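Long-range contact in Csm3 (Thermoplasma volcanium, PDB 6AE2), which probably binds RNA and acts as an endonuclease as a subunit of the type III-A CRISPR-Cas effector complex: residues K25-L39 and R172-E186. Numbering follows the deposited sequence.
Sequences KWKYNIIYNMEIEVL and RGTKFKGKIILSIYE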
loop_
_atom_site.group_PDB
_atom_site.type_symbol
_atom_site.label_atom_id
_atom_site.label_comp_id
_atom_site.label_asym_id
_atom_site.label_seq_id
_atom_site.Cartn_x
_atom_site.Cartn_y
_atom_site.Cartn_z
ATOM N N LYS A 25 -34.573 18.440 7.605
ATOM C CA LYS A 25 -34.304 18.704 9.014
ATOM C C LYS A 25 -33.152 17.843 9.534
ATOM O O LYS A 25 -33.095 16.638 9.286
ATOM C CB LYS A 25 -35.560 18.468 9.854
ATOM C CG LYS A 25 -35.338 18.633 11.346
ATOM C CD LYS A 25 -36.599 19.098 12.052
ATOM C CE LYS A 25 -36.880 18.260 13.289
ATOM N NZ LYS A 25 -38.340 18.139 13.556
ATOM N N TRP A 26 -32.244 18.480 10.267
ATOM C CA TRP A 26 -31.023 17.834 10.725
ATOM C C TRP A 26 -31.269 17.066 12.018
ATOM O O TRP A 26 -31.963 17.544 12.920
ATOM C CB TRP A 26 -29.933 18.890 10.920
ATOM C CG TRP A 26 -28.675 18.438 11.600
ATOM C CD1 TRP A 26 -27.595 17.839 11.016
ATOM C CD2 TRP A 26 -28.342 18.603 12.984
ATOM N NE1 TRP A 26 -26.621 17.601 11.957
ATOM C CE2 TRP A 26 -27.055 18.061 13.173
ATOM C CE3 TRP A 26 -29.014 19.144 14.084
ATOM C CZ2 TRP A 26 -26.427 18.047 14.417
ATOM C CZ3 TRP A 26 -28.387 19.129 15.319
ATOM C CH2 TRP A 26 -27.108 18.582 15.475
ATOM N N LYS A 27 -30.707 15.860 12.093
ATOM C CA LYS A 27 -30.797 15.021 13.285
ATOM C C LYS A 27 -29.536 15.116 14.137
ATOM O O LYS A 27 -29.590 15.554 15.289
ATOM C CB LYS A 27 -31.047 13.558 12.894
ATOM C CG LYS A 27 -32.415 13.277 12.323
ATOM C CD LYS A 27 -32.784 11.805 12.454
ATOM C CE LYS A 27 -33.067 11.428 13.899
ATOM N NZ LYS A 27 -34.055 10.319 14.008
ATOM N N TYR A 28 -28.398 14.705 13.582
ATOM C CA TYR A 28 -27.145 14.666 14.321
ATOM C C TYR A 28 -26.000 14.469 13.341
ATOM O O TYR A 28 -26.203 14.078 12.188
ATOM C CB TYR A 28 -27.142 13.550 15.373
ATOM C CG TYR A 28 -27.685 12.223 14.878
ATOM C CD1 TYR A 28 -26.864 11.298 14.247
ATOM C CD2 TYR A 28 -29.023 11.900 15.041
ATOM C CE1 TYR A 28 -27.368 10.087 13.798
ATOM C CE2 TYR A 28 -29.533 10.697 14.605
ATOM C CZ TYR A 28 -28.706 9.794 13.982
ATOM O OH TYR A 28 -29.229 8.599 13.546
ATOM N N ASN A 29 -24.793 14.757 13.816
ATOM C CA ASN A 29 -23.572 14.378 13.128
ATOM C C ASN A 29 -23.003 13.122 13.773
ATOM O O ASN A 29 -23.079 12.950 14.994
ATOM C CB ASN A 29 -22.524 15.495 13.171
ATOM C CG ASN A 29 -23.041 16.806 12.620
ATOM O OD1 ASN A 29 -23.701 16.841 11.580
ATOM N ND2 ASN A 29 -22.731 17.899 13.307
ATOM N N ILE A 30 -22.448 12.242 12.947
ATOM C CA ILE A 30 -21.687 11.094 13.419
ATOM C C ILE A 30 -20.214 11.425 13.243
ATOM O O ILE A 30 -19.771 11.748 12.133
ATOM C CB ILE A 30 -22.063 9.811 12.664
ATOM C CG1 ILE A 30 -23.524 9.440 12.920
ATOM C CG2 ILE A 30 -21.152 8.671 13.078
ATOM C CD1 ILE A 30 -24.103 8.504 11.881
ATOM N N ILE A 31 -19.454 11.357 14.332
ATOM C CA ILE A 31 -18.040 11.709 14.334
ATOM C C ILE A 31 -17.225 10.427 14.404
ATOM O O ILE A 31 -17.485 9.563 15.249
ATOM C CB ILE A 31 -17.693 12.647 15.503
ATOM C CG1 ILE A 31 -18.645 13.846 15.537
ATOM C CG2 ILE A 31 -16.255 13.117 15.395
ATOM C CD1 ILE A 31 -18.772 14.566 14.218
ATOM N N TYR A 32 -16.247 10.303 13.509
ATOM C CA TYR A 32 -15.314 9.183 13.488
ATOM C C TYR A 32 -13.907 9.728 13.681
ATOM O O TYR A 32 -13.464 10.591 12.914
ATOM C CB TYR A 32 -15.393 8.409 12.168
ATOM C CG TYR A 32 -16.648 7.589 11.956
ATOM C CD1 TYR A 32 -16.818 6.363 12.587
ATOM C CD2 TYR A 32 -17.647 8.026 11.095
ATOM C CE1 TYR A 32 -17.961 5.604 12.385
ATOM C CE2 TYR A 32 -18.791 7.275 10.884
ATOM C CZ TYR A 32 -18.944 6.066 11.532
ATOM O OH TYR A 32 -20.082 5.319 11.324
ATOM N N ASN A 33 -13.204 9.229 14.695
ATOM C CA ASN A 33 -11.792 9.560 14.887
ATOM C C ASN A 33 -10.979 8.532 14.113
ATOM O O ASN A 33 -10.587 7.488 14.637
ATOM C CB ASN A 33 -11.431 9.587 16.367
ATOM C CG ASN A 33 -11.924 10.842 17.061
ATOM O OD1 ASN A 33 -11.674 11.958 16.603
ATOM N ND2 ASN A 33 -12.629 10.665 18.172
ATOM N N MET A 34 -10.724 8.838 12.844
ATOM C CA MET A 34 -10.115 7.889 11.924
ATOM C C MET A 34 -8.598 7.862 12.081
ATOM O O MET A 34 -7.962 8.894 12.319
ATOM C CB MET A 34 -10.492 8.253 10.485
ATOM C CG MET A 34 -9.594 7.668 9.410
ATOM S SD MET A 34 -10.023 8.285 7.770
ATOM C CE MET A 34 -9.859 10.052 8.014
ATOM N N GLU A 35 -8.023 6.667 11.960
ATOM C CA GLU A 35 -6.579 6.477 11.947
ATOM C C GLU A 35 -6.171 5.824 10.634
ATOM O O GLU A 35 -6.836 4.897 10.158
ATOM C CB GLU A 35 -6.110 5.617 13.126
ATOM C CG GLU A 35 -4.647 5.195 13.037
ATOM C CD GLU A 35 -4.171 4.445 14.267
ATOM O OE1 GLU A 35 -4.312 4.985 15.384
ATOM O OE2 GLU A 35 -3.649 3.319 14.116
ATOM N N ILE A 36 -5.080 6.315 10.052
ATOM C CA ILE A 36 -4.560 5.830 8.777
ATOM C C ILE A 36 -3.131 5.364 9.007
ATOM O O ILE A 36 -2.246 6.178 9.302
ATOM C CB ILE A 36 -4.610 6.912 7.692
ATOM C CG1 ILE A 36 -6.052 7.329 7.413
ATOM C CG2 ILE A 36 -3.924 6.432 6.424
ATOM C CD1 ILE A 36 -6.166 8.415 6.380
ATOM N N GLU A 37 -2.896 4.063 8.865
ATOM C CA GLU A 37 -1.560 3.501 9.012
ATOM C C GLU A 37 -0.980 3.180 7.641
ATOM O O GLU A 37 -1.642 2.545 6.811
ATOM C CB GLU A 37 -1.572 2.244 9.883
ATOM C CG GLU A 37 -0.173 1.752 10.229
ATOM C CD GLU A 37 -0.175 0.484 11.058
ATOM O OE1 GLU A 37 0.860 0.191 11.694
ATOM O OE2 GLU A 37 -1.207 -0.220 11.071
ATOM N N VAL A 38 0.253 3.619 7.414
ATOM C CA VAL A 38 0.958 3.353 6.167
ATOM C C VAL A 38 1.524 1.938 6.218
ATOM O O VAL A 38 2.280 1.594 7.132
ATOM C CB VAL A 38 2.069 4.388 5.938
ATOM C CG1 VAL A 38 2.922 4.005 4.743
ATOM C CG2 VAL A 38 1.471 5.776 5.753
ATOM N N LEU A 39 1.154 1.112 5.238
ATOM C CA LEU A 39 1.671 -0.248 5.114
ATOM C C LEU A 39 2.795 -0.363 4.090
ATOM O O LEU A 39 3.781 -1.064 4.341
ATOM C CB LEU A 39 0.542 -1.215 4.747
ATOM C CG LEU A 39 -0.635 -1.261 5.725
ATOM C CD1 LEU A 39 -1.622 -2.341 5.323
ATOM C CD2 LEU A 39 -0.146 -1.482 7.148
ATOM N N ARG A 172 6.596 2.939 6.040
ATOM C CA ARG A 172 5.612 2.048 6.636
ATOM C C ARG A 172 5.601 2.201 8.152
ATOM O O ARG A 172 6.651 2.291 8.791
ATOM C CB ARG A 172 5.929 0.606 6.238
ATOM C CG ARG A 172 5.550 -0.474 7.240
ATOM C CD ARG A 172 6.279 -1.764 6.874
ATOM N NE ARG A 172 5.809 -2.948 7.588
ATOM C CZ ARG A 172 4.739 -3.652 7.233
ATOM N NH1 ARG A 172 4.027 -3.282 6.178
ATOM N NH2 ARG A 172 4.380 -4.724 7.928
ATOM N N GLY A 173 4.404 2.251 8.729
ATOM C CA GLY A 173 4.246 2.299 10.162
ATOM C C GLY A 173 3.883 3.656 10.728
ATOM O O GLY A 173 3.412 3.724 11.869
ATOM N N THR A 174 4.101 4.736 9.984
ATOM C CA THR A 174 3.662 6.036 10.467
ATOM C C THR A 174 2.143 6.113 10.424
ATOM O O THR A 174 1.493 5.534 9.547
ATOM C CB THR A 174 4.260 7.175 9.641
ATOM O OG1 THR A 174 3.417 7.436 8.516
ATOM C CG2 THR A 174 5.660 6.824 9.167
ATOM N N LYS A 175 1.576 6.828 11.386
ATOM C CA LYS A 175 0.136 6.861 11.574
ATOM C C LYS A 175 -0.375 8.290 11.492
ATOM O O LYS A 175 0.278 9.225 11.966
ATOM C CB LYS A 175 -0.250 6.229 12.912
ATOM C CG LYS A 175 -0.272 4.711 12.859
ATOM C CD LYS A 175 0.069 4.090 14.200
ATOM C CE LYS A 175 -0.121 2.581 14.160
ATOM N NZ LYS A 175 -0.298 2.008 15.523
ATOM N N PHE A 176 -1.545 8.445 10.882
ATOM C CA PHE A 176 -2.197 9.734 10.712
ATOM C C PHE A 176 -3.544 9.712 11.419
ATOM O O PHE A 176 -4.259 8.704 11.381
ATOM C CB PHE A 176 -2.395 10.067 9.234
ATOM C CG PHE A 176 -1.111 10.258 8.479
ATOM C CD1 PHE A 176 -0.555 11.521 8.326
ATOM C CD2 PHE A 176 -0.454 9.171 7.926
ATOM C CE1 PHE A 176 0.630 11.693 7.627
ATOM C CE2 PHE A 176 0.727 9.335 7.229
ATOM C CZ PHE A 176 1.270 10.597 7.080
ATOM N N LYS A 177 -3.887 10.825 12.060
ATOM C CA LYS A 177 -5.150 10.973 12.769
ATOM C C LYS A 177 -5.985 12.049 12.092
ATOM O O LYS A 177 -5.489 13.149 11.825
ATOM C CB LYS A 177 -4.918 11.329 14.237
ATOM C CG LYS A 177 -4.411 10.175 15.085
ATOM C CD LYS A 177 -4.116 10.635 16.503
ATOM C CE LYS A 177 -3.703 9.471 17.391
ATOM N NZ LYS A 177 -3.314 9.927 18.757
ATOM N N GLY A 178 -7.245 11.726 11.817
ATOM C CA GLY A 178 -8.148 12.673 11.193
ATOM C C GLY A 178 -9.586 12.342 11.526
ATOM O O GLY A 178 -9.923 11.207 11.879
ATOM N N LYS A 179 -10.435 13.355 11.409
ATOM C CA LYS A 179 -11.853 13.222 11.705
ATOM C C LYS A 179 -12.651 13.005 10.426
ATOM O O LYS A 179 -12.317 13.536 9.363
ATOM C CB LYS A 179 -12.380 14.465 12.427
ATOM C CG LYS A 179 -12.811 14.235 13.872
ATOM C CD LYS A 179 -13.235 15.545 14.529
ATOM C CE LYS A 179 -13.441 15.390 16.029
ATOM N NZ LYS A 179 -12.151 15.264 16.762
ATOM N N ILE A 180 -13.714 12.214 10.541
ATOM C CA ILE A 180 -14.738 12.104 9.511
ATOM C C ILE A 180 -16.068 12.491 10.139
ATOM O O ILE A 180 -16.451 11.940 11.178
ATOM C CB ILE A 180 -14.813 10.688 8.909
ATOM C CG1 ILE A 180 -13.556 10.367 8.102
ATOM C CG2 ILE A 180 -16.059 10.544 8.040
ATOM C CD1 ILE A 180 -13.599 8.999 7.450
ATOM N N ILE A 181 -16.764 13.436 9.517
ATOM C CA ILE A 181 -18.030 13.947 10.028
ATOM C C ILE A 181 -19.130 13.578 9.046
ATOM O O ILE A 181 -19.092 13.972 7.875
ATOM C CB ILE A 181 -17.983 15.464 10.261
ATOM C CG1 ILE A 181 -16.827 15.822 11.197
ATOM C CG2 ILE A 181 -19.302 15.942 10.843
ATOM C CD1 ILE A 181 -16.309 17.221 11.020
ATOM N N LEU A 182 -20.108 12.823 9.532
ATOM C CA LEU A 182 -21.265 12.398 8.760
ATOM C C LEU A 182 -22.493 13.100 9.322
ATOM O O LEU A 182 -22.820 12.925 10.501
ATOM C CB LEU A 182 -21.431 10.882 8.836
ATOM C CG LEU A 182 -21.260 10.055 7.565
ATOM C CD1 LEU A 182 -21.351 8.581 7.908
ATOM C CD2 LEU A 182 -22.313 10.432 6.544
ATOM N N SER A 183 -23.164 13.893 8.493
ATOM C CA SER A 183 -24.369 14.604 8.901
ATOM C C SER A 183 -25.597 13.802 8.492
ATOM O O SER A 183 -25.711 13.377 7.338
ATOM C CB SER A 183 -24.412 16.003 8.288
ATOM O OG SER A 183 -23.309 16.772 8.732
ATOM N N ILE A 184 -26.511 13.598 9.439
ATOM C CA ILE A 184 -27.691 12.766 9.242
ATOM C C ILE A 184 -28.925 13.650 9.332
ATOM O O ILE A 184 -29.082 14.411 10.294
ATOM C CB ILE A 184 -27.767 11.628 10.277
ATOM C CG1 ILE A 184 -26.441 10.869 10.339
ATOM C CG2 ILE A 184 -28.925 10.688 9.958
ATOM C CD1 ILE A 184 -26.048 10.213 9.040
ATOM N N TYR A 185 -29.802 13.539 8.339
ATOM C CA TYR A 185 -31.043 14.292 8.302
ATOM C C TYR A 185 -32.226 13.334 8.329
ATOM O O TYR A 185 -32.108 12.160 7.969
ATOM C CB TYR A 185 -31.108 15.189 7.056
ATOM C CG TYR A 185 -30.119 16.337 7.087
ATOM C CD1 TYR A 185 -28.757 16.111 6.926
ATOM C CD2 TYR A 185 -30.546 17.646 7.284
ATOM C CE1 TYR A 185 -27.848 17.156 6.960
ATOM C CE2 TYR A 185 -29.645 18.697 7.320
ATOM C CZ TYR A 185 -28.297 18.446 7.156
ATOM O OH TYR A 185 -27.397 19.487 7.190
ATOM N N GLU A 186 -33.372 13.839 8.778
ATOM C CA GLU A 186 -34.579 13.022 8.786
ATOM C C GLU A 186 -34.963 12.652 7.360
ATOM O O GLU A 186 -35.022 13.512 6.477
ATOM C CB GLU A 186 -35.723 13.759 9.485
ATOM C CG GLU A 186 -35.353 14.305 10.853
ATOM C CD GLU A 186 -36.551 14.504 11.761
ATOM O OE1 GLU A 186 -36.525 13.982 12.897
ATOM O OE2 GLU A 186 -37.512 15.186 11.347
#
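Strands 26-38 and 175-185 pair antiparallel, their axes at 160°, and backbone hydrogen bonds run from the E186 N to K25 O bond (2.9 Å) at one end to the G173 N to V38 O bond at the other. A classic beta bulge interrupts the register, where K27 and Y28 both face I184. K27 N gives I184 O a bond of 2.8 Å, while that from Y28 N is weak.

On the face with N29 and S183, N29 OD1 takes two bonds. W26 NE1 reaches it at 3.0 Å and S183 OG at 2.9 Å, from opposite faces of the amide plane. This double grip probably limits rotation of the amide, whose ND2 bonds Y235 OH. The edge of W26 turns to the face of Y185, planes at 75°, a T-shaped pair.

The other face is mostly apolar. I184 CB sits over one face of the Y28 ring, 4.2 Å from its centroid, a CH-pi contact. The ring gets there with CG between backbone N and carbonyl carbon (chi1 45°), and its OH bonds E190. I184 CG1 also meets I30 CD1. Further along, the M34 thioether lies against I180, SD 3.7 Å from CD1, beside G178, which has no side chain. V38 CG2 meets the edge of the F176 ring.

K175 extends along E35 and E37, but its salt bridge to E35 is long. At the far end R172 NH1 bonds L39 O, which lies in the guanidinium plane. R172 also makes a cation-pi contact with F131 of the second subunit.

The two strands are interior neighbours in a six-stranded antiparallel sheet of this RAMP-superfamily protein. Strand 125-132 flanks 175-185, strand 220-230, an outermost strand within this chain, flanks 26-38, and helix 190-205 packs on I30, Y32, L182 and I184.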